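Local coordinates for protein beta-lactamase (Klebsiella pneumoniae, PDB 6M5H) that probably hydrolyses beta-lactam antibiotics to substituted beta-amino acids, as a plasmid-borne class C serine beta-lactamase that confers antibiotic resistance, at residues L72-A77 with F156-T161; G117-G122 with T152-S157; E280-P285 with W318-G323. The protein carries 1 engineered substitution. All coordinates share one frame; numbering follows the deposited sequence.

Contact 1. Residues L72-A77 with F156-T161; sequences LSKTFA and FSNIGT. Engineered in segment 156-161: Phe156 (natural residue Tyr).
Lys74 leaves helix 72-86 with CG anti to its carbonyl carbon (chi1 -57°), runs nearly straight through CD and CE, and bends only at the last torsion (chi4 59°), which turns NZ onto Asn158. Asn158, itself turned with CG beside the backbone N, presents OD1, and Lys74 NZ donates to Asn158 OD1 at 2.7 Å, the donor NZ tilted 30° out of the carbonyl plane. An amide suits this place, since its carbonyl oxygen is a ready acceptor on a compact, neutral group. The buried NZ also hydrogen-bonds with Ser71 OG and with Ala227 O, which would limit its movement. Thr161 crosses the lysine chain at about a right angle and uses both branches: CG2 packs on Lys74 CG at 3.6 Å, while OG1 lies against CD and CE and donates to Ser157 O at 2.8 Å. The engineered Phe156 approaches from the opposite direction, its CZ 3.6 Å from Lys74 CE. Ser157 OG caps helix 158-171 by accepting from Gly160 N, and also hydrogen-bonds with Gln124 O. Ser71 and Lys74 fit the SxxK motif; position 156, tyrosine in nature, and Asn158 correspond to the YxN element, together consistent with a class C beta-lactamase active site.

Contact 2. Residues G117-G122 with T152-S157; sequences GTHTSG and THRVFS. Engineered in segment 152-157: Phe156 (natural residue Tyr).
His119 O accepts the one direct hydrogen bond across this contact, from Val155 N at 2.8 Å, nearly along the C=O axis. The same oxygen also receives a CA-H...O contact from Arg154 CA at 3.2 Å. One residue on, Thr120 CA makes the matching approach to His153 O at 3.3 Å. Water extends the pairing: one molecule accepts from His153 N and lies within bonding distance of Thr120 O, to which it can donate, and another receives a weak bond from Gly122 N and donates to Val155 O at 2.7 Å. The loop after helix 113-117 is thus fastened to strand 153-154, an outermost strand of the large antiparallel sheet, and to the loop that carries position 156 of the active site.

The His119 side chain does most of the packing. With CG beside its own backbone N (chi1 -53°), the imidazole lies along the engineered Phe156, the two pointing the same way with planes at 50°. Phe156 CD1 sits over one face, 3.3 Å from His119 NE2 and offset toward the rim, and Phe156 CA makes a CH-pi contact with the ring. A flat, partly polar ring suits this place, since it can cover the aromatic residue while one nitrogen stays near the backbone; His119 ND1 lies 3.2 Å from Ser157 N. Arg154 runs beside the histidine, fully extended from CG to NE, its guanidinium plane 73° from the imidazole. That reach carries it to Glu280, Gln275 and Met297 O, three partners that would fix the orientation of the guanidinium. Thr120 lays CG2 3.5 Å from His153 O, its methyl branch lying against the strand backbone.

Contact 3. Residues E280-P285 with W318-G323; sequences EQLPYP and WINKTG
Trp318 and Leu282 hold each other through both backbone bonds of a hydrogen-bonded antiparallel pair: Trp318 N donates to Leu282 O at 2.8 Å with an N-H...O angle of 170°, and Leu282 N returns a bond to Trp318 O at 2.9 Å. Glu280 and Asn320 form the next such pair, less evenly. Asn320 N reaches Glu280 O at 2.8 Å, whereas the bond from Glu280 N to Asn320 O is weak at 3.4 Å. Between them, Gln281 and Ile319 make the non-hydrogen-bonded pair, their side chains lying side by side on the face opposite the one that carries Glu280, Leu282, Trp318 and Asn320.

On that latter face, Leu282 CD1 lies 4.4 Å from Trp318 CD1. The indole swings away from strand 280-283, with CG anti to the backbone N (chi1 175°), and offers its edge to the edge of the Tyr284 ring, beyond the end of the strand. The broad indole suits this site: it also packs on Leu291 of helix 288-294, while Trp318 NE1 bonds to Tyr331 OH.

Lys321 bends at chi2 and chi4 to lay its methylenes along Glu280, CE 3.6 Å from Glu280 OE2. The two end groups are near but do not form a salt bridge; a water accepts from Lys321 NZ and Thr322 N and lies within bonding distance of Glu280 OE1, and NZ donates to Thr322 O at 2.8 Å. Farther out, Arg154 forms a salt bridge with Glu280 OE2, which would help hold the carboxylate beside the lysine. The Lys321-Thr322-Gly323 sequence fits the KTG motif of serine beta-lactamases, placed here on the strand of the central antiparallel sheet that borders the active site.

Overall arrangement
Contacts 1 and 2 close before contact 3 opens along the chain, and the first two end on the same stretch, sharing Phe156 and Ser157 where strand 153-154 leads into helix 158-171. Their centres are about 11 Å apart; that of contact 3 lies about 16 Å from contact 1 and 17 Å from contact 2. Contact 1 joins helix 72-86 to the start of helix 158-171 and the loop just before it, whereas contacts 2 and 3 both reach the antiparallel sheet and are tied by the Arg154 NH2 to Glu280 OE2 salt bridge, 2.9 Å. Lys74, Phe156 and Lys321 all lie near Ser71, bringing the SxxK, YxN and KTG elements into one probable catalytic pocket.

Contact 1. Residues L72-A77 with F156-T161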
ATOM      1  N   LEU A  72      -1.035  -2.514  -0.956  1.00  8.13           N
ATOM      2  CA  LEU A  72      -1.328  -1.185  -0.421  1.00  8.50           C
ATOM      3  C   LEU A  72      -1.462  -1.224   1.088  1.00  7.91           C
ATOM      4  O   LEU A  72      -1.172  -0.227   1.774  1.00  8.78           O
ATOM      5  CB  LEU A  72      -2.589  -0.577  -1.040  1.00  9.02           C
ATOM      6  CG  LEU A  72      -2.522  -0.187  -2.516  1.00 11.64           C
ATOM      7  CD1 LEU A  72      -3.783   0.583  -2.905  1.00 11.57           C
ATOM      8  CD2 LEU A  72      -1.311   0.546  -2.824  1.00 16.52           C
ATOM      9  N   SER A  73      -1.853  -2.391   1.617  1.00  8.30           N
ATOM     10  CA  SER A  73      -1.968  -2.591   3.058  1.00  8.00           C
ATOM     11  C   SER A  73      -0.668  -2.271   3.772  1.00  7.68           C
ATOM     12  O   SER A  73      -0.680  -1.861   4.937  1.00  8.00           O
ATOM     13  CB  SER A  73      -2.336  -4.045   3.343  1.00  8.40           C
ATOM     14  OG  SER A  73      -3.522  -4.400   2.662  1.00  8.17           O
ATOM     15  N   LYS A  74       0.465  -2.493   3.105  1.00  8.26           N
ATOM     16  CA  LYS A  74       1.758  -2.278   3.735  1.00  8.72           C
ATOM     17  C   LYS A  74       1.987  -0.821   4.060  1.00  7.48           C
ATOM     18  O   LYS A  74       2.733  -0.507   4.990  1.00  8.58           O
ATOM     19  CB  LYS A  74       2.869  -2.777   2.816  1.00  7.94           C
ATOM     20  CG  LYS A  74       2.725  -4.252   2.436  1.00  8.96           C
ATOM     21  CD  LYS A  74       3.922  -4.738   1.640  1.00  8.56           C
ATOM     22  CE  LYS A  74       4.035  -6.265   1.595  1.00  9.59           C
ATOM     23  NZ  LYS A  74       2.834  -6.904   0.984  1.00  9.91           N
ATOM     24  N   THR A  75       1.416   0.090   3.282  1.00  7.81           N
ATOM     25  CA  THR A  75       1.611   1.514   3.563  1.00  7.71           C
ATOM     26  C   THR A  75       0.923   1.914   4.863  1.00  7.52           C
ATOM     27  O   THR A  75       1.371   2.847   5.528  1.00  8.32           O
ATOM     28  CB  THR A  75       1.132   2.397   2.414  1.00  8.47           C
ATOM     29  OG1 THR A  75      -0.302   2.372   2.328  1.00  8.60           O
ATOM     30  CG2 THR A  75       1.752   1.976   1.092  1.00  9.47           C
ATOM     31  N   PHE A  76      -0.123   1.181   5.271  1.00  8.52           N
ATOM     32  CA  PHE A  76      -0.748   1.431   6.566  1.00  8.22           C
ATOM     33  C   PHE A  76       0.148   0.940   7.698  1.00  7.90           C
ATOM     34  O   PHE A  76       0.222   1.585   8.758  1.00  8.40           O
ATOM     35  CB  PHE A  76      -2.145   0.808   6.626  1.00  9.18           C
ATOM     36  CG  PHE A  76      -3.076   1.390   5.608  1.00  7.68           C
ATOM     37  CD1 PHE A  76      -3.777   2.547   5.886  1.00 10.17           C
ATOM     38  CD2 PHE A  76      -3.190   0.838   4.357  1.00  9.61           C
ATOM     39  CE1 PHE A  76      -4.609   3.126   4.923  1.00  9.67           C
ATOM     40  CE2 PHE A  76      -4.007   1.408   3.396  1.00 10.19           C
ATOM     41  CZ  PHE A  76      -4.683   2.546   3.681  1.00  9.98           C
ATOM     42  N   ALA A  77       0.813  -0.204   7.507  1.00  8.47           N
ATOM     43  CA  ALA A  77       1.773  -0.656   8.506  1.00  8.01           C
ATOM     44  C   ALA A  77       2.878   0.381   8.678  1.00  7.88           C
ATOM     45  O   ALA A  77       3.294   0.672   9.803  1.00  8.42           O
ATOM     46  CB  ALA A  77       2.358  -2.013   8.113  1.00  8.53           C
ATOM     47  N   PHE A 156      11.520  -7.273  -1.597  1.00  8.07           N
ATOM     48  CA  PHE A 156      10.176  -6.942  -1.144  1.00  8.62           C
ATOM     49  C   PHE A 156       9.647  -8.111  -0.305  1.00  9.07           C
ATOM     50  O   PHE A 156       9.764  -9.271  -0.703  1.00  9.01           O
ATOM     51  CB  PHE A 156       9.310  -6.751  -2.389  1.00  9.10           C
ATOM     52  CG  PHE A 156       7.920  -6.291  -2.106  1.00  8.61           C
ATOM     53  CD1 PHE A 156       7.677  -5.004  -1.667  1.00  9.43           C
ATOM     54  CD2 PHE A 156       6.864  -7.150  -2.275  1.00 11.09           C
ATOM     55  CE1 PHE A 156       6.378  -4.575  -1.429  1.00  9.92           C
ATOM     56  CE2 PHE A 156       5.565  -6.736  -2.061  1.00 11.30           C
ATOM     57  CZ  PHE A 156       5.340  -5.454  -1.614  1.00 11.04           C
ATOM     58  N   SER A 157       9.100  -7.830   0.883  1.00  8.48           N
ATOM     59  CA  SER A 157       8.830  -8.904   1.838  1.00  8.17           C
ATOM     60  C   SER A 157       7.532  -8.729   2.612  1.00  8.32           C
ATOM     61  O   SER A 157       7.348  -7.736   3.325  1.00  8.91           O
ATOM     62  CB  SER A 157       9.996  -9.030   2.819  1.00  8.30           C
ATOM     63  OG  SER A 157       9.731 -10.045   3.766  1.00  8.79           O
ATOM     64  N   ASN A 158       6.658  -9.740   2.541  1.00  9.09           N
ATOM     65  CA  ASN A 158       5.509  -9.747   3.433  1.00  8.88           C
ATOM     66  C   ASN A 158       5.920  -9.992   4.873  1.00  8.96           C
ATOM     67  O   ASN A 158       5.300  -9.460   5.805  1.00  8.97           O
ATOM     68  CB  ASN A 158       4.520 -10.827   3.026  1.00  8.99           C
ATOM     69  CG  ASN A 158       3.800 -10.499   1.772  1.00  9.62           C
ATOM     70  OD1 ASN A 158       3.864  -9.371   1.283  1.00 10.26           O
ATOM     71  ND2 ASN A 158       3.061 -11.460   1.253  1.00 12.60           N
ATOM     72  N   ILE A 159       6.949 -10.811   5.078  1.00  9.00           N
ATOM     73  CA  ILE A 159       7.376 -11.139   6.434  1.00  9.31           C
ATOM     74  C   ILE A 159       7.929  -9.899   7.117  1.00  8.03           C
ATOM     75  O   ILE A 159       7.584  -9.589   8.258  1.00  8.63           O
ATOM     76  CB  ILE A 159       8.409 -12.288   6.452  1.00  9.89           C
ATOM     77  CG1 ILE A 159       7.911 -13.489   5.650  1.00 10.31           C
ATOM     78  CG2 ILE A 159       8.639 -12.703   7.897  1.00 10.23           C
ATOM     79  CD1 ILE A 159       8.943 -14.628   5.555  1.00 11.94           C
ATOM     80  N   GLY A 160       8.822  -9.190   6.436  1.00  8.48           N
ATOM     81  CA  GLY A 160       9.370  -7.978   7.018  1.00  8.54           C
ATOM     82  C   GLY A 160       8.288  -6.952   7.310  1.00  8.04           C
ATOM     83  O   GLY A 160       8.275  -6.325   8.375  1.00  8.63           O
ATOM     84  N   THR A 161       7.322  -6.801   6.396  1.00  8.23           N
ATOM     85  CA  THR A 161       6.230  -5.854   6.664  1.00  7.88           C
ATOM     86  C   THR A 161       5.443  -6.304   7.884  1.00  8.29           C
ATOM     87  O   THR A 161       5.024  -5.482   8.711  1.00  8.01           O
ATOM     88  CB  THR A 161       5.267  -5.766   5.472  1.00  8.63           C
ATOM     89  OG1 THR A 161       6.012  -5.503   4.276  1.00  8.95           O
ATOM     90  CG2 THR A 161       4.314  -4.635   5.698  1.00  9.25           C
TER

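Contact 2. Residues G117-G122 with T152-S157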
ATOM      1  N   GLY A 117      11.076  -2.043   7.512  1.00  7.36           N
ATOM      2  CA  GLY A 117      10.216  -1.019   6.910  1.00  7.71           C
ATOM      3  C   GLY A 117      10.581  -0.605   5.500  1.00  8.04           C
ATOM      4  O   GLY A 117       9.826   0.151   4.884  1.00  8.47           O
ATOM      5  N   THR A 118      11.716  -1.080   4.976  1.00  8.39           N
ATOM      6  CA  THR A 118      12.246  -0.680   3.681  1.00  8.81           C
ATOM      7  C   THR A 118      12.583  -1.879   2.810  1.00  6.98           C
ATOM      8  O   THR A 118      13.231  -1.721   1.769  1.00  8.62           O
ATOM      9  CB  THR A 118      13.479   0.214   3.824  1.00  8.30           C
ATOM     10  OG1 THR A 118      14.470  -0.494   4.582  1.00  8.19           O
ATOM     11  CG2 THR A 118      13.154   1.540   4.494  1.00  9.13           C
ATOM     12  N   HIS A 119      12.210  -3.078   3.232  1.00  7.75           N
ATOM     13  CA  HIS A 119      12.472  -4.296   2.474  1.00  8.10           C
ATOM     14  C   HIS A 119      13.958  -4.589   2.361  1.00  8.29           C
ATOM     15  O   HIS A 119      14.393  -5.206   1.380  1.00  9.53           O
ATOM     16  CB  HIS A 119      11.823  -4.302   1.101  1.00  9.12           C
ATOM     17  CG  HIS A 119      10.381  -4.023   1.157  1.00  7.91           C
ATOM     18  ND1 HIS A 119       9.464  -4.814   1.823  1.00  8.42           N
ATOM     19  CD2 HIS A 119       9.697  -2.995   0.619  1.00  8.74           C
ATOM     20  CE1 HIS A 119       8.267  -4.272   1.677  1.00  8.47           C
ATOM     21  NE2 HIS A 119       8.383  -3.160   0.968  1.00  8.39           N
ATOM     22  N   THR A 120      14.746  -4.181   3.356  1.00  7.89           N
ATOM     23  CA  THR A 120      16.188  -4.403   3.309  1.00  8.74           C
ATOM     24  C   THR A 120      16.657  -5.354   4.397  1.00  9.14           C
ATOM     25  O   THR A 120      17.871  -5.469   4.618  1.00  9.99           O
ATOM     26  CB  THR A 120      16.960  -3.077   3.344  1.00  8.12           C
ATOM     27  OG1 THR A 120      16.606  -2.321   4.492  1.00  8.58           O
ATOM     28  CG2 THR A 120      16.757  -2.272   2.085  1.00  9.22           C
ATOM     29  N   SER A 121      15.750  -6.085   5.059  1.00  7.99           N
ATOM     30  CA  SER A 121      16.230  -7.103   5.991  1.00  9.13           C
ATOM     31  C   SER A 121      16.780  -8.337   5.281  1.00  8.97           C
ATOM     32  O   SER A 121      17.610  -9.052   5.853  1.00 10.29           O
ATOM     33  CB  SER A 121      15.135  -7.551   6.956  1.00  8.80           C
ATOM     34  OG  SER A 121      14.145  -8.365   6.327  1.00  9.08           O
ATOM     35  N   GLY A 122      16.306  -8.629   4.072  1.00  9.80           N
ATOM     36  CA  GLY A 122      16.602  -9.889   3.414  1.00 10.78           C
ATOM     37  C   GLY A 122      15.577 -10.979   3.602  1.00  9.98           C
ATOM     38  O   GLY A 122      15.694 -12.019   2.950  1.00 11.07           O
ATOM     39  N   THR A 152      21.991  -4.485   2.664  1.00 12.53           N
ATOM     40  CA  THR A 152      22.749  -4.494   1.416  1.00 11.71           C
ATOM     41  C   THR A 152      21.876  -4.624   0.187  1.00 11.20           C
ATOM     42  O   THR A 152      22.278  -4.173  -0.894  1.00 11.33           O
ATOM     43  CB  THR A 152      23.798  -5.627   1.402  1.00 11.80           C
ATOM     44  OG1 THR A 152      23.159  -6.886   1.520  1.00 13.11           O
ATOM     45  CG2 THR A 152      24.874  -5.456   2.507  1.00 13.08           C
ATOM     46  N   HIS A 153      20.722  -5.266   0.336  1.00 10.94           N
ATOM     47  CA  HIS A 153      19.857  -5.581  -0.795  1.00 10.35           C
ATOM     48  C   HIS A 153      18.412  -5.302  -0.418  1.00 10.34           C
ATOM     49  O   HIS A 153      18.044  -5.303   0.769  1.00 10.42           O
ATOM     50  CB  HIS A 153      19.994  -7.061  -1.170  1.00 11.96           C
ATOM     51  CG  HIS A 153      21.319  -7.396  -1.784  1.00 11.55           C
ATOM     52  ND1 HIS A 153      22.467  -7.537  -1.032  1.00 12.74           N
ATOM     53  CD2 HIS A 153      21.685  -7.552  -3.079  1.00 11.49           C
ATOM     54  CE1 HIS A 153      23.484  -7.783  -1.846  1.00 13.93           C
ATOM     55  NE2 HIS A 153      23.035  -7.820  -3.087  1.00 14.88           N
ATOM     56  N   ARG A 154      17.598  -5.044  -1.439  1.00  9.60           N
ATOM     57  CA  ARG A 154      16.164  -4.897  -1.288  1.00  9.84           C
ATOM     58  C   ARG A 154      15.497  -6.165  -1.805  1.00  8.54           C
ATOM     59  O   ARG A 154      15.726  -6.584  -2.951  1.00 10.25           O
ATOM     60  CB  ARG A 154      15.706  -3.679  -2.057  1.00  9.58           C
ATOM     61  CG  ARG A 154      14.214  -3.485  -1.996  1.00  9.93           C
ATOM     62  CD  ARG A 154      13.777  -2.325  -2.874  1.00  9.73           C
ATOM     63  NE  ARG A 154      12.341  -2.037  -2.765  1.00 10.25           N
ATOM     64  CZ  ARG A 154      11.390  -2.717  -3.398  1.00  9.89           C
ATOM     65  NH1 ARG A 154      11.677  -3.718  -4.229  1.00 11.68           N
ATOM     66  NH2 ARG A 154      10.121  -2.345  -3.229  1.00 11.14           N
ATOM     67  N   VAL A 155      14.673  -6.757  -0.957  1.00  8.76           N
ATOM     68  CA  VAL A 155      13.841  -7.907  -1.271  1.00  9.50           C
ATOM     69  C   VAL A 155      12.462  -7.580  -0.720  1.00  7.97           C
ATOM     70  O   VAL A 155      12.272  -7.552   0.501  1.00  9.03           O
ATOM     71  CB  VAL A 155      14.386  -9.199  -0.631  1.00  9.06           C
ATOM     72  CG1 VAL A 155      13.397 -10.347  -0.855  1.00 11.50           C
ATOM     73  CG2 VAL A 155      15.791  -9.527  -1.168  1.00 11.46           C
ATOM     74  N   PHE A 156      11.520  -7.273  -1.597  1.00  8.07           N
ATOM     75  CA  PHE A 156      10.176  -6.942  -1.144  1.00  8.62           C
ATOM     76  C   PHE A 156       9.647  -8.111  -0.305  1.00  9.07           C
ATOM     77  O   PHE A 156       9.764  -9.271  -0.703  1.00  9.01           O
ATOM     78  CB  PHE A 156       9.310  -6.751  -2.389  1.00  9.10           C
ATOM     79  CG  PHE A 156       7.920  -6.291  -2.106  1.00  8.61           C
ATOM     80  CD1 PHE A 156       7.677  -5.004  -1.667  1.00  9.43           C
ATOM     81  CD2 PHE A 156       6.864  -7.150  -2.275  1.00 11.09           C
ATOM     82  CE1 PHE A 156       6.378  -4.575  -1.429  1.00  9.92           C
ATOM     83  CE2 PHE A 156       5.565  -6.736  -2.061  1.00 11.30           C
ATOM     84  CZ  PHE A 156       5.340  -5.454  -1.614  1.00 11.04           C
ATOM     85  N   SER A 157       9.100  -7.830   0.883  1.00  8.48           N
ATOM     86  CA  SER A 157       8.830  -8.904   1.838  1.00  8.17           C
ATOM     87  C   SER A 157       7.532  -8.729   2.612  1.00  8.32           C
ATOM     88  O   SER A 157       7.348  -7.736   3.325  1.00  8.91           O
ATOM     89  CB  SER A 157       9.996  -9.030   2.819  1.00  8.30           C
ATOM     90  OG  SER A 157       9.731 -10.045   3.766  1.00  8.79           O
TER
HETATM   91  O   HOH W   1      19.833  -6.651   2.615  1.00 12.23           O
HETATM   92  O   HOH W   2      13.580  -8.348   2.740  1.00  9.37           O

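Contact 3. Residues E280-P285 with W318-G323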
ATOM      1  N   GLU A 280       7.070   3.891  -2.220  1.00  8.23           N
ATOM      2  CA  GLU A 280       8.163   3.891  -3.188  1.00  8.48           C
ATOM      3  C   GLU A 280       7.996   5.129  -4.036  1.00  8.01           C
ATOM      4  O   GLU A 280       6.869   5.518  -4.341  1.00  8.55           O
ATOM      5  CB  GLU A 280       8.086   2.659  -4.084  1.00  9.20           C
ATOM      6  CG  GLU A 280       8.165   1.369  -3.253  1.00  9.56           C
ATOM      7  CD  GLU A 280       7.692   0.144  -4.001  1.00  9.30           C
ATOM      8  OE1 GLU A 280       7.407   0.203  -5.219  1.00 10.83           O
ATOM      9  OE2 GLU A 280       7.587  -0.922  -3.364  1.00 10.59           O
ATOM     10  N   GLN A 281       9.096   5.747  -4.437  1.00  8.78           N
ATOM     11  CA  GLN A 281       8.986   6.970  -5.208  1.00  8.77           C
ATOM     12  C   GLN A 281      10.044   7.039  -6.305  1.00  9.50           C
ATOM     13  O   GLN A 281      11.102   6.403  -6.249  1.00  9.06           O
ATOM     14  CB  GLN A 281       9.038   8.195  -4.307  1.00  8.80           C
ATOM     15  CG  GLN A 281      10.416   8.519  -3.729  1.00  8.77           C
ATOM     16  CD  GLN A 281      10.374   9.603  -2.671  1.00  8.37           C
ATOM     17  OE1 GLN A 281       9.389   9.760  -1.964  1.00  9.04           O
ATOM     18  NE2 GLN A 281      11.458  10.367  -2.563  1.00  9.80           N
ATOM     19  N   LEU A 282       9.733   7.846  -7.309  1.00  9.62           N
ATOM     20  CA  LEU A 282      10.600   8.145  -8.424  1.00 11.14           C
ATOM     21  C   LEU A 282      10.671   9.653  -8.573  1.00 11.12           C
ATOM     22  O   LEU A 282       9.717  10.358  -8.228  1.00 11.50           O
ATOM     23  CB  LEU A 282      10.031   7.533  -9.702  1.00 12.32           C
ATOM     24  CG  LEU A 282      10.073   5.999  -9.646  1.00 15.29           C
ATOM     25  CD1 LEU A 282       8.833   5.362  -9.083  1.00 15.00           C
ATOM     26  CD2 LEU A 282      10.394   5.490 -11.019  1.00 16.81           C
ATOM     27  N   PRO A 283      11.750  10.182  -9.131  1.00 12.94           N
ATOM     28  CA  PRO A 283      11.793  11.630  -9.388  1.00 14.88           C
ATOM     29  C   PRO A 283      10.706  12.009 -10.380  1.00 15.28           C
ATOM     30  O   PRO A 283      10.398  11.257 -11.309  1.00 17.52           O
ATOM     31  CB  PRO A 283      13.187  11.834  -9.983  1.00 18.55           C
ATOM     32  CG  PRO A 283      13.462  10.526 -10.688  1.00 20.91           C
ATOM     33  CD  PRO A 283      12.813   9.448  -9.850  1.00 19.00           C
ATOM     34  N   TYR A 284      10.120  13.194 -10.176  1.00 13.26           N
ATOM     35  CA  TYR A 284       9.097  13.719 -11.073  1.00 13.82           C
ATOM     36  C   TYR A 284       9.648  14.983 -11.754  1.00 14.23           C
ATOM     37  O   TYR A 284      10.210  15.823 -11.062  1.00 14.38           O
ATOM     38  CB  TYR A 284       7.863  14.057 -10.263  1.00 13.17           C
ATOM     39  CG  TYR A 284       6.817  14.745 -11.068  1.00 14.26           C
ATOM     40  CD1 TYR A 284       6.833  16.129 -11.222  1.00 15.26           C
ATOM     41  CD2 TYR A 284       5.824  14.026 -11.705  1.00 14.71           C
ATOM     42  CE1 TYR A 284       5.896  16.766 -11.982  1.00 17.26           C
ATOM     43  CE2 TYR A 284       4.867  14.663 -12.473  1.00 15.94           C
ATOM     44  CZ  TYR A 284       4.913  16.026 -12.586  1.00 14.89           C
ATOM     45  OH  TYR A 284       3.973  16.699 -13.341  1.00 18.65           O
ATOM     46  N   PRO A 285       9.462  15.143 -13.079  1.00 13.71           N
ATOM     47  CA  PRO A 285       8.739  14.269 -14.000  1.00 16.04           C
ATOM     48  C   PRO A 285       9.491  12.952 -14.165  1.00 15.34           C
ATOM     49  O   PRO A 285      10.691  12.884 -14.022  1.00 16.77           O
ATOM     50  CB  PRO A 285       8.742  15.065 -15.310  1.00 16.75           C
ATOM     51  CG  PRO A 285       9.969  15.940 -15.178  1.00 19.54           C
ATOM     52  CD  PRO A 285       9.906  16.373 -13.762  1.00 15.06           C
ATOM     53  N   TRP A 318       7.096  11.233  -7.739  1.00  8.51           N
ATOM     54  CA  TRP A 318       5.949  10.391  -8.027  1.00  8.01           C
ATOM     55  C   TRP A 318       5.972   9.283  -6.984  1.00  7.82           C
ATOM     56  O   TRP A 318       6.886   8.463  -6.971  1.00  8.95           O
ATOM     57  CB  TRP A 318       6.135   9.794  -9.415  1.00  9.26           C
ATOM     58  CG  TRP A 318       5.076   8.792  -9.853  1.00  9.12           C
ATOM     59  CD1 TRP A 318       4.948   7.495  -9.450  1.00 10.78           C
ATOM     60  CD2 TRP A 318       4.048   9.003 -10.825  1.00 10.35           C
ATOM     61  NE1 TRP A 318       3.896   6.904 -10.090  1.00 12.09           N
ATOM     62  CE2 TRP A 318       3.324   7.810 -10.941  1.00 11.27           C
ATOM     63  CE3 TRP A 318       3.661  10.094 -11.595  1.00 11.21           C
ATOM     64  CZ2 TRP A 318       2.246   7.674 -11.802  1.00 12.35           C
ATOM     65  CZ3 TRP A 318       2.603   9.947 -12.457  1.00 13.41           C
ATOM     66  CH2 TRP A 318       1.903   8.758 -12.541  1.00 13.41           C
ATOM     67  N   ILE A 319       5.023   9.314  -6.056  1.00  8.15           N
ATOM     68  CA  ILE A 319       4.948   8.342  -4.965  1.00  8.48           C
ATOM     69  C   ILE A 319       3.891   7.314  -5.313  1.00  7.81           C
ATOM     70  O   ILE A 319       2.795   7.685  -5.748  1.00  8.55           O
ATOM     71  CB  ILE A 319       4.616   9.040  -3.631  1.00  7.79           C
ATOM     72  CG1 ILE A 319       5.622  10.156  -3.327  1.00  9.09           C
ATOM     73  CG2 ILE A 319       4.578   8.012  -2.498  1.00 10.58           C
ATOM     74  CD1 ILE A 319       5.387  10.914  -2.031  1.00 10.23           C
ATOM     75  N   ASN A 320       4.196   6.023  -5.158  1.00  7.76           N
ATOM     76  CA  ASN A 320       3.251   5.024  -5.634  1.00  7.91           C
ATOM     77  C   ASN A 320       3.388   3.711  -4.890  1.00  7.48           C
ATOM     78  O   ASN A 320       4.387   3.450  -4.221  1.00  8.61           O
ATOM     79  CB  ASN A 320       3.329   4.810  -7.162  1.00  8.53           C
ATOM     80  CG  ASN A 320       4.603   4.168  -7.659  1.00  8.14           C
ATOM     81  OD1 ASN A 320       5.581   3.880  -6.912  1.00 11.71           O
ATOM     82  ND2 ASN A 320       4.620   3.915  -8.923  1.00  7.19           N
ATOM     83  N   LYS A 321       2.347   2.896  -5.016  1.00  7.81           N
ATOM     84  CA  LYS A 321       2.416   1.505  -4.582  1.00  8.03           C
ATOM     85  C   LYS A 321       1.379   0.699  -5.341  1.00  8.91           C
ATOM     86  O   LYS A 321       0.234   1.136  -5.494  1.00  8.73           O
ATOM     87  CB  LYS A 321       2.161   1.395  -3.080  1.00 10.05           C
ATOM     88  CG  LYS A 321       2.466  -0.000  -2.526  1.00 10.02           C
ATOM     89  CD  LYS A 321       3.982  -0.342  -2.585  1.00 11.57           C
ATOM     90  CE  LYS A 321       4.239  -1.830  -2.526  1.00 12.59           C
ATOM     91  NZ  LYS A 321       3.831  -2.510  -3.771  1.00 15.02           N
ATOM     92  N   THR A 322       1.789  -0.471  -5.826  1.00  8.42           N
ATOM     93  CA  THR A 322       0.882  -1.469  -6.360  1.00  8.74           C
ATOM     94  C   THR A 322       0.435  -2.416  -5.244  1.00  9.44           C
ATOM     95  O   THR A 322       1.105  -2.590  -4.224  1.00  9.34           O
ATOM     96  CB  THR A 322       1.602  -2.319  -7.426  1.00  9.61           C
ATOM     97  OG1 THR A 322       2.764  -2.906  -6.818  1.00 12.02           O
ATOM     98  CG2 THR A 322       2.072  -1.511  -8.627  1.00 12.05           C
ATOM     99  N   GLY A 323      -0.686  -3.072  -5.467  1.00  8.53           N
ATOM    100  CA  GLY A 323      -1.096  -4.155  -4.588  1.00  9.31           C
ATOM    101  C   GLY A 323      -1.988  -5.123  -5.319  1.00  8.86           C
ATOM    102  O   GLY A 323      -2.772  -4.726  -6.184  1.00  9.24           O
TER
HETATM  103  O   HOH W   3       4.814  -0.634  -6.021  1.00 17.33           O